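Local coordinates for glycerol kinase, putative (Plasmodium falciparum, PDB 2W40), which probably phosphorylates glycerol with ATP to give sn-glycerol 3-phosphate, as a glycerol kinase of the FGGY family, at residues I103-T108 and T136-K142. Numbering follows the deposited sequence.
With EDO (1,2-ethanediol), chain B.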
ATOM      1  N   ILE C 103      23.626   0.302 -14.876  1.00  7.05           N
ATOM      2  CA  ILE C 103      23.074   0.606 -13.596  1.00  7.14           C
ATOM      3  C   ILE C 103      22.406   1.982 -13.690  1.00  5.88           C
ATOM      4  O   ILE C 103      23.047   2.989 -14.043  1.00  7.41           O
ATOM      5  CB  ILE C 103      24.119   0.623 -12.462  1.00  6.92           C
ATOM      6  CG1 ILE C 103      24.783  -0.789 -12.342  1.00  8.41           C
ATOM      7  CG2 ILE C 103      23.410   0.937 -11.125  1.00  8.67           C
ATOM      8  CD1 ILE C 103      25.910  -0.895 -11.318  1.00  8.76           C
ATOM      9  N   VAL C 104      21.076   1.950 -13.490  1.00  6.29           N
ATOM     10  CA  VAL C 104      20.200   3.091 -13.846  1.00  6.95           C
ATOM     11  C   VAL C 104      20.318   4.149 -12.771  1.00  6.71           C
ATOM     12  O   VAL C 104      20.676   3.876 -11.574  1.00  8.02           O
ATOM     13  CB  VAL C 104      18.739   2.587 -14.102  1.00  5.30           C
ATOM     14  CG1 VAL C 104      17.779   3.644 -14.553  1.00  6.77           C
ATOM     15  CG2 VAL C 104      18.740   1.495 -15.199  1.00  7.54           C
ATOM     16  N   TRP C 105      19.949   5.360 -13.153  1.00  6.99           N
ATOM     17  CA  TRP C 105      19.917   6.520 -12.202  1.00  5.45           C
ATOM     18  C   TRP C 105      19.122   6.183 -10.926  1.00  7.21           C
ATOM     19  O   TRP C 105      19.363   6.737  -9.902  1.00  9.22           O
ATOM     20  CB  TRP C 105      19.477   7.779 -12.957  1.00  6.72           C
ATOM     21  CG  TRP C 105      18.099   7.741 -13.518  1.00  6.52           C
ATOM     22  CD1 TRP C 105      17.762   7.342 -14.768  1.00  6.81           C
ATOM     23  CD2 TRP C 105      16.879   8.214 -12.895  1.00  6.11           C
ATOM     24  NE1 TRP C 105      16.400   7.530 -14.980  1.00  9.01           N
ATOM     25  CE2 TRP C 105      15.833   8.055 -13.853  1.00  5.71           C
ATOM     26  CE3 TRP C 105      16.582   8.859 -11.679  1.00  8.95           C
ATOM     27  CZ2 TRP C 105      14.467   8.435 -13.550  1.00  8.12           C
ATOM     28  CZ3 TRP C 105      15.294   9.254 -11.412  1.00  7.34           C
ATOM     29  CH2 TRP C 105      14.248   9.031 -12.341  1.00  9.93           C
ATOM     30  N   LEU C 106      18.024   5.478 -11.094  1.00  7.46           N
ATOM     31  CA  LEU C 106      17.111   5.051 -10.007  1.00  7.76           C
ATOM     32  C   LEU C 106      17.674   3.982  -9.034  1.00  8.30           C
ATOM     33  O   LEU C 106      17.079   3.753  -7.961  1.00  9.82           O
ATOM     34  CB  LEU C 106      15.796   4.542 -10.588  1.00  7.41           C
ATOM     35  CG  LEU C 106      14.786   5.595 -11.065  1.00  8.21           C
ATOM     36  CD1 LEU C 106      13.651   4.918 -11.933  1.00 10.92           C
ATOM     37  CD2 LEU C 106      14.198   6.415  -9.812  1.00  9.49           C
ATOM     38  N   ASP C 107      18.802   3.373  -9.388  1.00  7.22           N
ATOM     39  CA  ASP C 107      19.420   2.345  -8.548  1.00  7.08           C
ATOM     40  C   ASP C 107      19.913   3.025  -7.270  1.00 10.10           C
ATOM     41  O   ASP C 107      20.487   4.083  -7.304  1.00 10.29           O
ATOM     42  CB  ASP C 107      20.606   1.705  -9.306  1.00  6.75           C
ATOM     43  CG  ASP C 107      21.228   0.516  -8.597  1.00  8.83           C
ATOM     44  OD1 ASP C 107      20.933  -0.652  -8.972  1.00  8.61           O
ATOM     45  OD2 ASP C 107      21.990   0.819  -7.656  1.00 10.84           O
ATOM     46  N   THR C 108      19.743   2.324  -6.165  1.00  9.94           N
ATOM     47  CA  THR C 108      20.211   2.843  -4.881  1.00  9.72           C
ATOM     48  C   THR C 108      21.072   1.880  -4.057  1.00  9.95           C
ATOM     49  O   THR C 108      21.206   2.045  -2.820  1.00 11.52           O
ATOM     50  CB  THR C 108      18.985   3.240  -4.002  1.00 10.20           C
ATOM     51  OG1 THR C 108      18.070   2.144  -3.855  1.00 15.50           O
ATOM     52  CG2 THR C 108      18.268   4.456  -4.569  1.00 14.93           C
ATOM     53  N   THR C 136      23.205   8.832  -4.267  1.00  8.93           N
ATOM     54  CA  THR C 136      23.047   7.531  -4.907  1.00  9.37           C
ATOM     55  C   THR C 136      22.688   7.626  -6.377  1.00  9.50           C
ATOM     56  O   THR C 136      22.538   6.572  -7.056  1.00 11.46           O
ATOM     57  CB  THR C 136      21.990   6.642  -4.229  1.00 10.52           C
ATOM     58  OG1 THR C 136      20.762   7.331  -4.347  1.00 13.26           O
ATOM     59  CG2 THR C 136      22.299   6.437  -2.715  1.00 11.69           C
ATOM     60  N   TYR C 137      22.528   8.869  -6.833  1.00  9.55           N
ATOM     61  CA  TYR C 137      21.801   9.253  -8.087  1.00  8.46           C
ATOM     62  C   TYR C 137      22.814   9.385  -9.270  1.00  8.21           C
ATOM     63  O   TYR C 137      22.577   8.823 -10.376  1.00 10.73           O
ATOM     64  CB  TYR C 137      21.120  10.588  -7.774  1.00  9.66           C
ATOM     65  CG  TYR C 137      20.411  11.297  -8.908  1.00  7.70           C
ATOM     66  CD1 TYR C 137      19.786  10.589  -9.958  1.00  9.60           C
ATOM     67  CD2 TYR C 137      20.260  12.632  -8.845  1.00  9.82           C
ATOM     68  CE1 TYR C 137      19.074  11.328 -10.985  1.00  8.57           C
ATOM     69  CE2 TYR C 137      19.622  13.332  -9.849  1.00  9.13           C
ATOM     70  CZ  TYR C 137      18.985  12.677 -10.881  1.00  9.91           C
ATOM     71  OH  TYR C 137      18.327  13.442 -11.843  1.00 11.21           O
ATOM     72  N   PHE C 138      23.893  10.172  -9.056  1.00  7.17           N
ATOM     73  CA  PHE C 138      24.963  10.381 -10.056  1.00  7.52           C
ATOM     74  C   PHE C 138      25.752   9.144 -10.390  1.00  7.28           C
ATOM     75  O   PHE C 138      25.619   8.173  -9.724  1.00  9.53           O
ATOM     76  CB  PHE C 138      25.779  11.572  -9.697  1.00  9.61           C
ATOM     77  CG  PHE C 138      25.132  12.909 -10.040  1.00  9.09           C
ATOM     78  CD1 PHE C 138      23.758  13.054 -10.186  1.00 10.09           C
ATOM     79  CD2 PHE C 138      25.948  13.998 -10.317  1.00  8.35           C
ATOM     80  CE1 PHE C 138      23.206  14.309 -10.551  1.00 11.22           C
ATOM     81  CE2 PHE C 138      25.411  15.254 -10.658  1.00 11.20           C
ATOM     82  CZ  PHE C 138      24.028  15.394 -10.714  1.00  9.57           C
ATOM     83  N   SER C 139      26.528   9.170 -11.468  1.00  8.26           N
ATOM     84  CA  SER C 139      27.148   7.927 -11.971  1.00  5.89           C
ATOM     85  C   SER C 139      28.253   7.400 -11.031  1.00  7.89           C
ATOM     86  O   SER C 139      28.469   6.167 -10.982  1.00  8.06           O
ATOM     87  CB  SER C 139      27.785   8.148 -13.342  1.00  7.14           C
ATOM     88  OG  SER C 139      26.847   8.647 -14.253  1.00  8.21           O
ATOM     89  N   ALA C 140      28.954   8.335 -10.375  1.00  7.49           N
ATOM     90  CA  ALA C 140      30.289   8.005  -9.773  1.00  7.23           C
ATOM     91  C   ALA C 140      30.205   6.825  -8.779  1.00  6.16           C
ATOM     92  O   ALA C 140      31.051   5.927  -8.829  1.00  7.20           O
ATOM     93  CB  ALA C 140      30.885   9.185  -9.048  1.00  8.70           C
ATOM     94  N   PHE C 141      29.231   6.841  -7.885  1.00  7.07           N
ATOM     95  CA  PHE C 141      29.208   5.706  -6.891  1.00  7.62           C
ATOM     96  C   PHE C 141      28.829   4.389  -7.493  1.00  7.90           C
ATOM     97  O   PHE C 141      29.258   3.345  -7.012  1.00  8.65           O
ATOM     98  CB  PHE C 141      28.295   5.988  -5.689  1.00  8.30           C
ATOM     99  CG  PHE C 141      28.922   6.906  -4.662  1.00  8.83           C
ATOM    100  CD1 PHE C 141      29.674   6.360  -3.639  1.00 10.44           C
ATOM    101  CD2 PHE C 141      28.770   8.270  -4.714  1.00  6.30           C
ATOM    102  CE1 PHE C 141      30.299   7.134  -2.670  1.00 11.66           C
ATOM    103  CE2 PHE C 141      29.387   9.058  -3.742  1.00  7.92           C
ATOM    104  CZ  PHE C 141      30.160   8.471  -2.713  1.00  9.12           C
ATOM    105  N   LYS C 142      28.077   4.430  -8.591  1.00  7.15           N
ATOM    106  CA  LYS C 142      27.826   3.194  -9.396  1.00  8.11           C
ATOM    107  C   LYS C 142      29.091   2.666 -10.059  1.00  7.48           C
ATOM    108  O   LYS C 142      29.328   1.447 -10.085  1.00  9.14           O
ATOM    109  CB  LYS C 142      26.717   3.523 -10.369  1.00  9.26           C
ATOM    110  CG  LYS C 142      25.513   3.715  -9.497  1.00 15.41           C
ATOM    111  CD  LYS C 142      24.968   5.044  -9.626  1.00 25.32           C
ATOM    112  CE  LYS C 142      23.779   5.131 -10.465  1.00 25.64           C
ATOM    113  NZ  LYS C 142      22.624   5.398  -9.625  1.00 20.99           N
TER
HETATM  114  C1  EDO B1514      15.057  -1.013  -7.217  1.00 21.31           C
HETATM  115  O1  EDO B1514      14.419  -1.896  -6.082  1.00 18.42           O
HETATM  116  C2  EDO B1514      15.160   0.581  -7.321  1.00 28.33           C
HETATM  117  O2  EDO B1514      16.160   1.573  -6.804  1.00 20.35           O
HETATM  118  O   HOH W   1      19.346   6.776  -6.922  1.00 12.38           O
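Lys142, from the helix 140-149, reaches with its ammonium group into the type I beta turn Val104-Asp107, in the N-terminal domain of this FGGY kinase. NZ donates to Val104 O at 3.1 Å, tilted 31° from the carbonyl plane, while Asp107 N closes the turn by binding Val104 O from the opposite face. A second bond, from Lys142 NZ to Thr136 O (2.8 Å), lies in that carbonyl's plane, so one lysine ties the turn to the loop ahead of its own helix. A long, flexible chain suits this buried place: bent at chi2, chi3 and chi4, it brings the charge to backbone oxygens while CG packs on Ile103 CG2 at 3.8 Å. Asp107 OD2, 5.0 Å from NZ and not in contact, may still favour the ammonium ion; OD1 forms a salt bridge with Arg109 and accepts from Tyr45 N.

Beyond the turn, Trp105 and Tyr137 lie side by side, rim to rim, with planes at 63° and Trp105 CE3 3.6 Å from Tyr137 CE1. Tyr137 CG stands anti to the backbone N (chi1 174°), which swings CE1 back to the indole's six-membered ring. Both residues pair apolar rims with polar ends: Tyr137 OH is hydrogen-bonded to O3 of a bound glycerol, and Trp105 NE1 to Thr13 OG1, the indole lying about 4 Å from the side chain of Thr270, an ADP-site residue. Thr136 suits its place because OG1, packed against Thr108 CG2, also meets a water hydrogen-bonded to Trp105 O, Asp107 O and, at 3.0 Å, Thr136 OG1.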